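Local coordinates for pyruvate kinase (Toxoplasma gondii, PDB 3GG8), which catalyses, as a pyruvate kinase, the last step of glycolysis, in which phosphoenolpyruvate passes its phosphate to ADP, giving pyruvate and ATP, at residues 126-131 against 146-151; 141-146 against 191-196; 157-160 against 165-168. All blocks are in the same frame, centred on the assembly; numbering follows the deposited sequence.

Interaction 1: residues 126-131 against 146-151; sequences LKIVTD and GALPQS
I128 and L148 meet methyl to methyl: CG2 of I128 lies 3.8 Å from CD2 of L148, and the two side chains stand at about a right angle to each other. I128 has CG2 anti to the backbone N (chi1 -58° for CG1), which turns this short branch toward the 146-151 turn, while the longer branch, ending in CD1, points toward I160 CD1. Both residues are buried, and branched aliphatic chains suit a buried place among other hydrophobic side chains; I128 also packs on I141 and C143. One step past the strand end, T130 faces the turn with both branches of its side chain. Its OG1 lies beside the CD and CG carbons of the proline ring, 3.6 Å from P149 CD, and makes a weak hydrogen bond of 3.4 Å to G146 O; its CG2 rests 4.1 Å from G146 CA. These segments belong to the small all-beta B domain that pyruvate kinases insert into their TIM barrel, and here the connection between strands 140-142 and 157-160 returns to the end of strand 125-129. The turn is tied within itself: S151 OG donates to A147 O at 2.6 Å, from 51° above the carbonyl plane, and S151 N bonds to L148 O at 3.0 Å. P149, a residue well suited to a tight bend, also packs against V177 of strand 176-181.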
loop_
_atom_site.group_PDB
_atom_site.type_symbol
_atom_site.label_atom_id
_atom_site.label_comp_id
_atom_site.label_asym_id
_atom_site.label_seq_id
_atom_site.Cartn_x
_atom_site.Cartn_y
_atom_site.Cartn_z
ATOM N N LEU C 126 -6.774 -36.476 47.550
ATOM C CA LEU C 126 -7.974 -35.786 48.039
ATOM C C LEU C 126 -9.250 -36.277 47.346
ATOM O O LEU C 126 -9.411 -36.132 46.131
ATOM C CB LEU C 126 -7.845 -34.270 47.875
ATOM C CG LEU C 126 -9.046 -33.350 48.150
ATOM C CD1 LEU C 126 -9.485 -33.378 49.618
ATOM C CD2 LEU C 126 -8.693 -31.926 47.725
ATOM N N LYS C 127 -10.148 -36.857 48.132
ATOM C CA LYS C 127 -11.457 -37.237 47.642
ATOM C C LYS C 127 -12.349 -36.004 47.656
ATOM O O LYS C 127 -12.401 -35.284 48.655
ATOM C CB LYS C 127 -12.044 -38.344 48.524
ATOM C CG LYS C 127 -13.352 -38.935 48.030
ATOM C CD LYS C 127 -13.557 -40.284 48.683
ATOM C CE LYS C 127 -15.006 -40.740 48.614
ATOM N NZ LYS C 127 -15.118 -42.134 49.171
ATOM N N ILE C 128 -13.022 -35.737 46.539
ATOM C CA ILE C 128 -14.033 -34.693 46.520
ATOM C C ILE C 128 -15.395 -35.307 46.276
ATOM O O ILE C 128 -15.645 -35.866 45.217
ATOM C CB ILE C 128 -13.728 -33.592 45.490
ATOM C CG1 ILE C 128 -12.371 -32.955 45.785
ATOM C CG2 ILE C 128 -14.849 -32.513 45.486
ATOM C CD1 ILE C 128 -11.956 -31.923 44.768
ATOM N N VAL C 129 -16.275 -35.192 47.266
ATOM C CA VAL C 129 -17.603 -35.820 47.211
ATOM C C VAL C 129 -18.716 -34.843 46.821
ATOM O O VAL C 129 -18.540 -33.621 46.885
ATOM C CB VAL C 129 -17.985 -36.537 48.551
ATOM C CG1 VAL C 129 -16.879 -37.506 49.010
ATOM C CG2 VAL C 129 -18.337 -35.529 49.654
ATOM N N THR C 130 -19.859 -35.411 46.444
ATOM C CA THR C 130 -21.022 -34.671 45.986
ATOM C C THR C 130 -22.046 -34.401 47.124
ATOM O O THR C 130 -22.917 -33.548 46.983
ATOM C CB THR C 130 -21.668 -35.419 44.765
ATOM O OG1 THR C 130 -21.046 -34.987 43.540
ATOM C CG2 THR C 130 -23.171 -35.183 44.676
ATOM N N ASP C 131 -21.936 -35.120 48.244
ATOM C CA ASP C 131 -22.785 -34.873 49.427
ATOM C C ASP C 131 -22.321 -33.617 50.161
ATOM O O ASP C 131 -21.307 -33.633 50.859
ATOM C CB ASP C 131 -22.788 -36.090 50.373
ATOM C CG ASP C 131 -23.700 -35.904 51.597
ATOM O OD1 ASP C 131 -23.746 -36.819 52.445
ATOM O OD2 ASP C 131 -24.371 -34.867 51.720
ATOM N N GLY C 146 -23.204 -30.734 41.996
ATOM C CA GLY C 146 -23.658 -32.130 42.057
ATOM C C GLY C 146 -23.267 -32.996 40.873
ATOM O O GLY C 146 -23.135 -34.212 41.009
ATOM N N ALA C 147 -23.094 -32.359 39.716
ATOM C CA ALA C 147 -22.700 -33.029 38.482
ATOM C C ALA C 147 -21.182 -33.059 38.266
ATOM O O ALA C 147 -20.730 -33.402 37.185
ATOM C CB ALA C 147 -23.384 -32.364 37.283
ATOM N N LEU C 148 -20.393 -32.706 39.278
ATOM C CA LEU C 148 -18.922 -32.811 39.160
ATOM C C LEU C 148 -18.399 -34.149 38.578
ATOM O O LEU C 148 -17.578 -34.145 37.641
ATOM C CB LEU C 148 -18.227 -32.487 40.495
ATOM C CG LEU C 148 -16.697 -32.556 40.544
ATOM C CD1 LEU C 148 -16.060 -31.495 39.631
ATOM C CD2 LEU C 148 -16.178 -32.454 41.973
ATOM N N PRO C 149 -18.849 -35.293 39.127
ATOM C CA PRO C 149 -18.262 -36.561 38.663
ATOM C C PRO C 149 -18.653 -36.922 37.230
ATOM O O PRO C 149 -18.005 -37.767 36.603
ATOM C CB PRO C 149 -18.824 -37.597 39.648
ATOM C CG PRO C 149 -19.417 -36.814 40.778
ATOM C CD PRO C 149 -19.865 -35.520 40.173
ATOM N N GLN C 150 -19.698 -36.268 36.725
ATOM C CA GLN C 150 -20.167 -36.439 35.354
ATOM C C GLN C 150 -19.734 -35.275 34.435
ATOM O O GLN C 150 -20.234 -35.132 33.320
ATOM C CB GLN C 150 -21.696 -36.584 35.348
ATOM C CG GLN C 150 -22.224 -37.913 35.957
ATOM C CD GLN C 150 -22.349 -37.874 37.480
ATOM O OE1 GLN C 150 -22.870 -36.915 38.046
ATOM N NE2 GLN C 150 -21.881 -38.934 38.143
ATOM N N SER C 151 -18.807 -34.448 34.905
ATOM C CA SER C 151 -18.323 -33.310 34.133
ATOM C C SER C 151 -16.821 -33.445 33.930
ATOM O O SER C 151 -16.274 -33.155 32.865
ATOM C CB SER C 151 -18.638 -31.999 34.866
ATOM O OG SER C 151 -20.025 -31.893 35.162
#

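Interaction 2: residues 141-146 against 191-196; sequences IACSYG and KNMNLP
C143 and M193 bring their sulfurs together, SG to SD at 3.8 Å, in an apolar contact between two buried, polarisable atoms. The methionine methyl joins in, with M193 CE 3.9 Å from C143 SG. The bend at chi3 of M193 (62°) folds CE back toward C143, while M193 SD itself also lies 3.9 Å from C143 CB. An unbranched, flexible chain is suited to spanning this gap, because the two backbones stay well apart, with C143 CA and M193 CA 8.4 Å from each other. The second apolar contact joins an aromatic ring and a leucine: L195 CD2 approaches the Y145 ring obliquely, 3.6 Å from CE1 and 3.8 Å from CD1.

The polar bonds do not run between the two segments: one lies within 141-146 and others lead to residues outside it. Y145 N donates to C143 SG over 3.5 Å with an N-H...S angle of 158°, a bond consistent with the chain curving round the sulfur. The Y145 hydroxyl, at the far end of the ring, is hydrogen-bonded to S151 OG and to Q201 N, which satisfies the polar tip of an otherwise buried residue.

Strands 140-142 and 193-194 are the two outer strands of the mixed B-domain sheet within this chain. Side chains on or next to them meet here, with I158 of strand 157-160 touching both M193 and L195.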
loop_
_atom_site.group_PDB
_atom_site.type_symbol
_atom_site.label_atom_id
_atom_site.label_comp_id
_atom_site.label_asym_id
_atom_site.label_seq_id
_atom_site.Cartn_x
_atom_site.Cartn_y
_atom_site.Cartn_z
ATOM N N ILE C 141 -13.241 -33.878 50.954
ATOM C CA ILE C 141 -14.032 -32.645 51.026
ATOM C C ILE C 141 -15.300 -32.707 50.162
ATOM O O ILE C 141 -15.420 -33.570 49.286
ATOM C CB ILE C 141 -13.183 -31.353 50.691
ATOM C CG1 ILE C 141 -12.757 -31.301 49.223
ATOM C CG2 ILE C 141 -11.966 -31.222 51.623
ATOM C CD1 ILE C 141 -12.277 -29.905 48.781
ATOM N N ALA C 142 -16.233 -31.787 50.409
ATOM C CA ALA C 142 -17.478 -31.690 49.638
ATOM C C ALA C 142 -17.430 -30.546 48.633
ATOM O O ALA C 142 -16.719 -29.562 48.840
ATOM C CB ALA C 142 -18.650 -31.524 50.558
ATOM N N CYS C 143 -18.189 -30.694 47.549
ATOM C CA CYS C 143 -18.281 -29.700 46.479
ATOM C C CYS C 143 -19.758 -29.443 46.141
ATOM O O CYS C 143 -20.533 -30.389 46.011
ATOM C CB CYS C 143 -17.511 -30.197 45.251
ATOM S SG CYS C 143 -17.854 -29.354 43.691
ATOM N N SER C 144 -20.137 -28.174 45.995
ATOM C CA SER C 144 -21.547 -27.786 45.802
ATOM C C SER C 144 -22.151 -28.233 44.472
ATOM O O SER C 144 -23.376 -28.259 44.313
ATOM C CB SER C 144 -21.696 -26.277 45.932
ATOM O OG SER C 144 -21.002 -25.631 44.885
ATOM N N TYR C 145 -21.274 -28.575 43.528
ATOM C CA TYR C 145 -21.648 -28.892 42.162
ATOM C C TYR C 145 -21.920 -30.387 42.012
ATOM O O TYR C 145 -20.997 -31.193 41.915
ATOM C CB TYR C 145 -20.547 -28.394 41.222
ATOM C CG TYR C 145 -20.729 -28.703 39.754
ATOM C CD1 TYR C 145 -19.648 -29.150 38.987
ATOM C CD2 TYR C 145 -21.969 -28.530 39.117
ATOM C CE1 TYR C 145 -19.797 -29.438 37.627
ATOM C CE2 TYR C 145 -22.129 -28.821 37.756
ATOM C CZ TYR C 145 -21.037 -29.277 37.026
ATOM O OH TYR C 145 -21.167 -29.558 35.696
ATOM N N GLY C 146 -23.204 -30.734 41.996
ATOM C CA GLY C 146 -23.658 -32.130 42.057
ATOM C C GLY C 146 -23.267 -32.996 40.873
ATOM O O GLY C 146 -23.135 -34.212 41.009
ATOM N N LYS C 191 -14.540 -22.436 49.758
ATOM C CA LYS C 191 -13.769 -21.699 48.778
ATOM C C LYS C 191 -14.287 -21.981 47.370
ATOM O O LYS C 191 -14.838 -23.052 47.095
ATOM C CB LYS C 191 -12.294 -22.074 48.877
ATOM C CG LYS C 191 -11.671 -21.794 50.206
ATOM C CD LYS C 191 -11.828 -20.351 50.617
ATOM C CE LYS C 191 -11.035 -20.062 51.880
ATOM N NZ LYS C 191 -11.784 -19.139 52.773
ATOM N N ASN C 192 -14.097 -21.014 46.478
ATOM C CA ASN C 192 -14.447 -21.192 45.075
ATOM C C ASN C 192 -13.636 -22.297 44.385
ATOM O O ASN C 192 -12.506 -22.615 44.773
ATOM C CB ASN C 192 -14.354 -19.868 44.305
ATOM C CG ASN C 192 -12.932 -19.304 44.247
ATOM O OD1 ASN C 192 -11.932 -20.042 44.257
ATOM N ND2 ASN C 192 -12.842 -17.967 44.172
ATOM N N MET C 193 -14.246 -22.875 43.359
ATOM C CA MET C 193 -13.630 -23.926 42.565
ATOM C C MET C 193 -13.730 -23.595 41.080
ATOM O O MET C 193 -14.702 -22.986 40.612
ATOM C CB MET C 193 -14.280 -25.285 42.871
ATOM C CG MET C 193 -14.072 -25.737 44.319
ATOM S SD MET C 193 -14.898 -27.281 44.761
ATOM C CE MET C 193 -14.108 -28.457 43.654
ATOM N N ASN C 194 -12.694 -23.988 40.347
ATOM C CA ASN C 194 -12.680 -23.845 38.910
ATOM C C ASN C 194 -12.446 -25.180 38.237
ATOM O O ASN C 194 -11.713 -26.040 38.756
ATOM C CB ASN C 194 -11.627 -22.819 38.488
ATOM C CG ASN C 194 -11.964 -21.418 38.982
ATOM O OD1 ASN C 194 -11.743 -21.097 40.144
ATOM N ND2 ASN C 194 -12.519 -20.592 38.104
ATOM N N LEU C 195 -13.070 -25.336 37.073
ATOM C CA LEU C 195 -12.983 -26.568 36.291
ATOM C C LEU C 195 -12.399 -26.313 34.895
ATOM O O LEU C 195 -13.140 -26.334 33.917
ATOM C CB LEU C 195 -14.381 -27.166 36.174
ATOM C CG LEU C 195 -14.895 -28.240 37.129
ATOM C CD1 LEU C 195 -14.333 -28.193 38.556
ATOM C CD2 LEU C 195 -16.436 -28.276 37.104
ATOM N N PRO C 196 -11.075 -26.057 34.802
ATOM C CA PRO C 196 -10.410 -25.757 33.525
ATOM C C PRO C 196 -10.782 -26.732 32.392
ATOM O O PRO C 196 -10.714 -27.944 32.593
ATOM C CB PRO C 196 -8.921 -25.903 33.869
ATOM C CG PRO C 196 -8.839 -25.577 35.315
ATOM C CD PRO C 196 -10.129 -26.031 35.936
#

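Interaction 3: residues 157-160 against 165-168; sequences TILI and LSVK
The flat peptide groups flanking I158 and V167 turn N-H to C=O in an antiparallel hydrogen-bonded pair: I158 N to V167 O is 2.8 Å and V167 N to I158 O is 2.9 Å, with V167 N in the plane of the I158 carbonyl. I160 and L165 repeat the pattern, I160 N to L165 O at 2.8 Å and L165 N to I160 O at 3.0 Å. Straightness varies: the two bonds donated by V167 and L165 are almost linear, and that from I160 N is the most bent, at 155°. One face of the sheet carries I158, V167, I160 and L165, all buried. There I160 and L165 lie side by side and point the same way, with I160 CD1 3.9 Å from L165 CD2, and V167 CG2 reaches I158 CB at 3.8 Å. Beta-branched isoleucine and valine favour extended backbone and fill this buried face. The other face carries T157, L159, S166 and K168 and is mixed in character. S166 holds OG anti to its backbone N (chi1 175°), swinging it across the strands to T157 CG2, 3.5 Å away, and toward L159 CD1; R324 of the second subunit packs on S166. The two segments form a beta hairpin in the B domain, crossing at 158°, close to antiparallel. Since the bonds between the strands are all from backbone to backbone, pairing makes little demand on side-chain identity, and the side chains instead give the hairpin one apolar face and one partly polar face.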
loop_
_atom_site.group_PDB
_atom_site.type_symbol
_atom_site.label_atom_id
_atom_site.label_comp_id
_atom_site.label_asym_id
_atom_site.label_seq_id
_atom_site.Cartn_x
_atom_site.Cartn_y
_atom_site.Cartn_z
ATOM N N THR C 157 -7.948 -31.102 35.415
ATOM C CA THR C 157 -7.459 -30.342 36.549
ATOM C C THR C 157 -8.612 -29.613 37.246
ATOM O O THR C 157 -9.475 -29.041 36.582
ATOM C CB THR C 157 -6.362 -29.355 36.097
ATOM O OG1 THR C 157 -5.214 -30.099 35.669
ATOM C CG2 THR C 157 -5.964 -28.430 37.231
ATOM N N ILE C 158 -8.639 -29.662 38.576
ATOM C CA ILE C 158 -9.568 -28.839 39.357
ATOM C C ILE C 158 -8.794 -27.862 40.240
ATOM O O ILE C 158 -7.908 -28.275 41.003
ATOM C CB ILE C 158 -10.508 -29.677 40.270
ATOM C CG1 ILE C 158 -11.350 -30.663 39.472
ATOM C CG2 ILE C 158 -11.422 -28.764 41.092
ATOM C CD1 ILE C 158 -12.053 -31.680 40.369
ATOM N N LEU C 159 -9.141 -26.579 40.132
ATOM C CA LEU C 159 -8.565 -25.516 40.965
ATOM C C LEU C 159 -9.472 -25.151 42.143
ATOM O O LEU C 159 -10.705 -25.067 41.997
ATOM C CB LEU C 159 -8.265 -24.270 40.125
ATOM C CG LEU C 159 -6.833 -24.039 39.631
ATOM C CD1 LEU C 159 -6.308 -25.217 38.853
ATOM C CD2 LEU C 159 -6.769 -22.793 38.782
ATOM N N ILE C 160 -8.852 -24.936 43.302
ATOM C CA ILE C 160 -9.564 -24.676 44.558
ATOM C C ILE C 160 -8.990 -23.446 45.255
ATOM O O ILE C 160 -7.770 -23.288 45.326
ATOM C CB ILE C 160 -9.492 -25.895 45.508
ATOM C CG1 ILE C 160 -10.126 -27.118 44.846
ATOM C CG2 ILE C 160 -10.177 -25.588 46.841
ATOM C CD1 ILE C 160 -9.714 -28.439 45.463
ATOM N N LEU C 165 -4.905 -24.220 45.421
ATOM C CA LEU C 165 -4.603 -25.636 45.349
ATOM C C LEU C 165 -5.055 -26.131 43.995
ATOM O O LEU C 165 -6.143 -25.766 43.518
ATOM C CB LEU C 165 -5.326 -26.394 46.466
ATOM C CG LEU C 165 -5.339 -27.924 46.468
ATOM C CD1 LEU C 165 -3.958 -28.548 46.730
ATOM C CD2 LEU C 165 -6.335 -28.397 47.496
ATOM N N SER C 166 -4.196 -26.941 43.383
ATOM C CA SER C 166 -4.476 -27.575 42.117
ATOM C C SER C 166 -4.429 -29.090 42.284
ATOM O O SER C 166 -3.420 -29.641 42.743
ATOM C CB SER C 166 -3.473 -27.120 41.067
ATOM O OG SER C 166 -3.666 -27.830 39.863
ATOM N N VAL C 167 -5.532 -29.751 41.937
ATOM C CA VAL C 167 -5.588 -31.209 41.955
ATOM C C VAL C 167 -5.817 -31.765 40.540
ATOM O O VAL C 167 -6.543 -31.164 39.734
ATOM C CB VAL C 167 -6.640 -31.765 42.970
ATOM C CG1 VAL C 167 -6.331 -31.299 44.402
ATOM C CG2 VAL C 167 -8.062 -31.368 42.581
ATOM N N LYS C 168 -5.167 -32.891 40.236
ATOM C CA LYS C 168 -5.426 -33.630 38.995
ATOM C C LYS C 168 -6.395 -34.768 39.311
ATOM O O LYS C 168 -6.204 -35.488 40.296
ATOM C CB LYS C 168 -4.121 -34.198 38.406
ATOM C CG LYS C 168 -4.141 -34.434 36.882
ATOM C CD LYS C 168 -3.373 -35.698 36.466
ATOM C CE LYS C 168 -1.876 -35.454 36.193
ATOM N NZ LYS C 168 -1.613 -34.704 34.914
#

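In the fold
All three contacts lie in the B domain and draw on one sheet, but only interaction 3 joins neighbouring strands by backbone hydrogen bonds; five of its seven touching residues are buried. Interactions 1 and 2 work mainly through side chains, at strand ends and connections, and they share G146. Interaction 1 runs from buried aliphatic packing at I128 to a weak polar contact by exposed G146, whereas every touching residue of interaction 2 is buried and its chemistry is sulfur-sulfur and aromatic-aliphatic. The apolar side chains of interactions 1 and 3 touch on one face of the sheet, L148 and I128 reaching I158 and I160, and strand 157-160 of interaction 3 also pairs with 193-194 of interaction 2.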